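Local coordinates for ectonucleoside triphosphate diphosphohydrolase 4 (Homo sapiens, PDB 6WG5), which belongs to the GDA1/CD39 family of nucleoside phosphatases, whose fold is related to that of actin-like ATPases, at residues E451-G456 with V461-L466. Numbering follows the deposited sequence.
Sequences EVFHRG and VNYKSL
Phe-453 presents one ring face to the CD2 methyl of Leu-466. This is a CH-pi contact: CD2 of Leu-466 sits 4.0 Å from the centroid of the Phe-453 ring, 25° off the ring normal and offset toward the rim. The two side chains extend in opposing senses and overlap at their ends. The Tyr-463 side chain runs roughly perpendicular to that of Phe-453, and its CD1 meets CZ at the edge of the Phe-453 ring at 3.9 Å. Phe-453 holds CG anti to the backbone N (chi1 -175°), which carries the ring off the helix toward the 461-466 loop. The His-454 ring meets the backbone of Val-461 obliquely, with CE1 3.5 Å from Val-461 CA. The CB of Val-461 points away from the helix. No hydrogen bond joins the two segments. After helix 436-456 ends, a four-residue linker leads into 461-466, which passes beside the last turns and enters strand 466-468. That strand is outermost in a six-stranded mixed sheet, consistent with the actin-like (ribonuclease H-type) fold of the family. Phe-459, in the linker, stacks on Phe-453 and meets Tyr-463 edge-to-face. His-454 ND1 is hydrogen-bonded to Phe-459 O and His-454 NE2 to Tyr-401 OH. These two bonds fix the rotation of the imidazole. The Tyr-463 hydroxyl bonds to Ser-379 OG. On the helix, Arg-455 grips Glu-451 side-on, with NE 2.8 Å from OE1 and NH2 2.9 Å from OE2. Arg-349 forms a further salt bridge to Glu-451 OE2.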
loop_
_atom_site.group_PDB
_atom_site.type_symbol
_atom_site.label_atom_id
_atom_site.label_comp_id
_atom_site.label_asym_id
_atom_site.label_seq_id
_atom_site.Cartn_x
_atom_site.Cartn_y
_atom_site.Cartn_z
ATOM N N GLU A 451 17.456 1.772 7.673
ATOM C CA GLU A 451 17.893 0.416 7.983
ATOM C C GLU A 451 16.926 -0.629 7.439
ATOM O O GLU A 451 17.359 -1.639 6.876
ATOM C CB GLU A 451 18.056 0.253 9.494
ATOM C CG GLU A 451 19.280 0.952 10.055
ATOM C CD GLU A 451 20.574 0.350 9.543
ATOM O OE1 GLU A 451 20.562 -0.833 9.148
ATOM O OE2 GLU A 451 21.603 1.056 9.526
ATOM N N VAL A 452 15.621 -0.419 7.618
ATOM C CA VAL A 452 14.633 -1.319 7.027
ATOM C C VAL A 452 14.894 -1.476 5.536
ATOM O O VAL A 452 14.823 -2.581 4.985
ATOM C CB VAL A 452 13.210 -0.794 7.299
ATOM C CG1 VAL A 452 12.166 -1.601 6.530
ATOM C CG2 VAL A 452 12.913 -0.831 8.786
ATOM N N PHE A 453 15.211 -0.371 4.864
ATOM C CA PHE A 453 15.393 -0.393 3.417
ATOM C C PHE A 453 16.676 -1.119 3.031
ATOM O O PHE A 453 16.650 -2.067 2.238
ATOM C CB PHE A 453 15.397 1.044 2.889
ATOM C CG PHE A 453 15.466 1.154 1.390
ATOM C CD1 PHE A 453 14.449 0.651 0.595
ATOM C CD2 PHE A 453 16.533 1.791 0.781
ATOM C CE1 PHE A 453 14.508 0.762 -0.783
ATOM C CE2 PHE A 453 16.598 1.907 -0.596
ATOM C CZ PHE A 453 15.583 1.392 -1.378
ATOM N N HIS A 454 17.812 -0.700 3.591
ATOM C CA HIS A 454 19.110 -1.157 3.109
ATOM C C HIS A 454 19.600 -2.439 3.766
ATOM O O HIS A 454 20.468 -3.107 3.195
ATOM C CB HIS A 454 20.160 -0.064 3.311
ATOM C CG HIS A 454 20.013 1.090 2.370
ATOM N ND1 HIS A 454 20.185 0.964 1.009
ATOM C CD2 HIS A 454 19.708 2.389 2.592
ATOM C CE1 HIS A 454 19.988 2.135 0.432
ATOM N NE2 HIS A 454 19.700 3.017 1.372
ATOM N N ARG A 455 19.088 -2.800 4.942
ATOM C CA ARG A 455 19.528 -4.028 5.594
ATOM C C ARG A 455 18.348 -4.921 5.951
ATOM O O ARG A 455 18.498 -6.142 6.052
ATOM C CB ARG A 455 20.359 -3.710 6.839
ATOM C CG ARG A 455 21.850 -3.625 6.538
ATOM C CD ARG A 455 22.715 -3.714 7.785
ATOM N NE ARG A 455 22.694 -2.483 8.568
ATOM C CZ ARG A 455 23.617 -2.153 9.467
ATOM N NH1 ARG A 455 24.647 -2.957 9.695
ATOM N NH2 ARG A 455 23.517 -1.011 10.135
ATOM N N GLY A 456 17.173 -4.332 6.142
ATOM C CA GLY A 456 15.974 -5.127 6.283
ATOM C C GLY A 456 15.656 -5.835 4.984
ATOM O O GLY A 456 15.591 -7.068 4.936
ATOM N N VAL A 461 23.171 0.268 -1.121
ATOM C CA VAL A 461 23.317 1.661 -0.706
ATOM C C VAL A 461 23.279 2.578 -1.921
ATOM O O VAL A 461 22.739 3.690 -1.864
ATOM C CB VAL A 461 24.614 1.843 0.102
ATOM C CG1 VAL A 461 24.881 3.321 0.372
ATOM C CG2 VAL A 461 24.528 1.069 1.408
ATOM N N ASN A 462 23.846 2.128 -3.034
ATOM C CA ASN A 462 23.870 2.906 -4.263
ATOM C C ASN A 462 22.586 2.779 -5.075
ATOM O O ASN A 462 22.561 3.231 -6.223
ATOM C CB ASN A 462 25.060 2.478 -5.125
ATOM C CG ASN A 462 24.997 1.015 -5.515
ATOM O OD1 ASN A 462 24.812 0.143 -4.665
ATOM N ND2 ASN A 462 25.138 0.738 -6.805
ATOM N N TYR A 463 21.529 2.188 -4.522
ATOM C CA TYR A 463 20.295 2.006 -5.278
ATOM C C TYR A 463 19.773 3.350 -5.769
ATOM O O TYR A 463 19.626 4.296 -4.991
ATOM C CB TYR A 463 19.245 1.309 -4.413
ATOM C CG TYR A 463 18.068 0.770 -5.198
ATOM C CD1 TYR A 463 16.803 1.325 -5.064
ATOM C CD2 TYR A 463 18.226 -0.294 -6.078
ATOM C CE1 TYR A 463 15.727 0.836 -5.780
ATOM C CE2 TYR A 463 17.157 -0.790 -6.799
ATOM C CZ TYR A 463 15.910 -0.222 -6.644
ATOM O OH TYR A 463 14.843 -0.713 -7.361
ATOM N N LYS A 464 19.487 3.431 -7.068
ATOM C CA LYS A 464 19.104 4.685 -7.703
ATOM C C LYS A 464 17.663 4.706 -8.188
ATOM O O LYS A 464 17.243 5.711 -8.771
ATOM C CB LYS A 464 20.036 4.982 -8.890
ATOM C CG LYS A 464 21.498 5.198 -8.515
ATOM C CD LYS A 464 21.699 6.483 -7.711
ATOM C CE LYS A 464 22.923 6.404 -6.804
ATOM N NZ LYS A 464 22.553 6.598 -5.370
ATOM N N SER A 465 16.890 3.644 -7.956
ATOM C CA SER A 465 15.575 3.496 -8.568
ATOM C C SER A 465 14.435 3.537 -7.554
ATOM O O SER A 465 13.345 3.030 -7.838
ATOM C CB SER A 465 15.524 2.196 -9.367
ATOM O OG SER A 465 16.604 2.130 -10.277
ATOM N N LEU A 466 14.654 4.128 -6.385
ATOM C CA LEU A 466 13.586 4.358 -5.419
ATOM C C LEU A 466 13.088 5.789 -5.555
ATOM O O LEU A 466 13.888 6.730 -5.579
ATOM C CB LEU A 466 14.060 4.112 -3.985
ATOM C CG LEU A 466 13.044 4.511 -2.905
ATOM C CD1 LEU A 466 11.809 3.627 -2.980
ATOM C CD2 LEU A 466 13.655 4.460 -1.513
#